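Local coordinates for NAD-dependent aldehyde dehydrogenase (Burkholderia multivorans, PDB 5UJU), which oxidises aldehydes to carboxylic acids with NAD as the electron acceptor, at the interface of chains A and B. Numbering follows the deposited sequence. Chains: chain A/B, NAD-dependent aldehyde dehydrogenase.

The interface of chains A and B. Residues chain A 559-562; chain B 514-515.
A:Val561 and B:Ile514 form a parallel beta bridge between subunits: strand 554-562 near the C terminus of one chain lies beside the end of strand 511-514 of the other, continuing its sheet across the boundary. Such strand exchange is familiar from aldehyde dehydrogenase dimers, and the two-fold symmetry of the interface repeats the join with the chains swapped, which would tie the two subunits together twice.

A direct polar link here is a backbone bond, B:Ile514 N giving its hydrogen to A:Arg560 O at 3.0 Å. The donor sits nearly in line with the carbonyl, at a C=O...N angle of 172°, although the bond is bent at the hydrogen (137°). The other half of the same bridge, A:His562 N to B:Ile514 O, is spanned by water 1, where B:Asn515 leaves the strand for a loop. Water 1 lies 2.9 Å from A:His562 N. On the other chain it is 2.7 Å from B:Ile514 O.

On one face of this join the two branched side chains meet obliquely. A:Val561 turns CG2 anti to its own backbone nitrogen (the other methyl, CG1, has chi1 66°), and CG2 packs against B:Ile514 CG2 at 3.8 Å. The other branch of the isoleucine runs back along the strand: B:Ile514 CD1 passes 4.1 Å from A:Val561 CB and reaches the CB of A:Ser559 at 4.2 Å. B:Ile514 therefore spans two side chains on the same face of the partner strand, a light apolar cover beside the backbone bond. Water 1 is in the ring plane of A:His562, at its edge, and also lies 3.1 Å from B:Asn515 O.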
loop_
_atom_site.group_PDB
_atom_site.type_symbol
_atom_site.label_atom_id
_atom_site.label_comp_id
_atom_site.label_asym_id
_atom_site.label_seq_id
_atom_site.Cartn_x
_atom_site.Cartn_y
_atom_site.Cartn_z
ATOM N N SER A 559 3.609 4.653 -21.782
ATOM C CA SER A 559 3.193 5.059 -23.113
ATOM C C SER A 559 3.421 3.885 -24.044
ATOM O O SER A 559 4.250 3.006 -23.772
ATOM C CB SER A 559 3.957 6.295 -23.609
ATOM O OG SER A 559 5.344 6.021 -23.680
ATOM N N ARG A 560 2.652 3.857 -25.127
ATOM C CA ARG A 560 2.813 2.840 -26.155
ATOM C C ARG A 560 2.737 3.487 -27.536
ATOM O O ARG A 560 2.003 4.459 -27.747
ATOM C CB ARG A 560 1.743 1.751 -26.025
ATOM C CG ARG A 560 0.332 2.271 -26.149
ATOM C CD ARG A 560 -0.676 1.142 -25.881
ATOM N NE ARG A 560 -2.036 1.651 -25.796
ATOM C CZ ARG A 560 -3.115 0.887 -25.660
ATOM N NH1 ARG A 560 -3.003 -0.435 -25.587
ATOM N NH2 ARG A 560 -4.310 1.447 -25.589
ATOM N N VAL A 561 3.488 2.926 -28.482
ATOM C CA VAL A 561 3.481 3.414 -29.863
ATOM C C VAL A 561 3.786 2.235 -30.776
ATOM O O VAL A 561 4.558 1.342 -30.415
ATOM C CB VAL A 561 4.484 4.578 -30.056
ATOM C CG1 VAL A 561 5.942 4.101 -29.868
ATOM C CG2 VAL A 561 4.301 5.240 -31.414
ATOM N N HIS A 562 3.158 2.211 -31.952
ATOM C CA HIS A 562 3.456 1.152 -32.908
ATOM C C HIS A 562 4.898 1.244 -33.390
ATOM O O HIS A 562 5.463 2.336 -33.517
ATOM C CB HIS A 562 2.509 1.216 -34.104
ATOM C CG HIS A 562 1.135 0.718 -33.804
ATOM N ND1 HIS A 562 0.802 -0.619 -33.850
ATOM C CD2 HIS A 562 0.009 1.377 -33.439
ATOM C CE1 HIS A 562 -0.473 -0.762 -33.532
ATOM N NE2 HIS A 562 -0.977 0.434 -33.283
ATOM N N ILE B 514 0.026 6.596 -28.554
ATOM C CA ILE B 514 0.579 7.510 -29.563
ATOM C C ILE B 514 0.222 7.013 -30.961
ATOM O O ILE B 514 0.540 5.872 -31.318
ATOM C CB ILE B 514 2.105 7.660 -29.426
ATOM C CG1 ILE B 514 2.458 8.222 -28.044
ATOM C CG2 ILE B 514 2.671 8.538 -30.603
ATOM C CD1 ILE B 514 3.815 7.782 -27.507
ATOM N N ASN B 515 -0.426 7.878 -31.747
ATOM C CA ASN B 515 -0.694 7.667 -33.179
ATOM C C ASN B 515 -1.333 6.307 -33.453
ATOM O O ASN B 515 -0.908 5.553 -34.333
ATOM C CB ASN B 515 0.580 7.865 -34.022
ATOM C CG ASN B 515 1.041 9.313 -34.032
ATOM O OD1 ASN B 515 0.217 10.218 -33.932
ATOM N ND2 ASN B 515 2.358 9.541 -34.155
HETATM O O HOH W 1 1.749 4.370 -33.221
#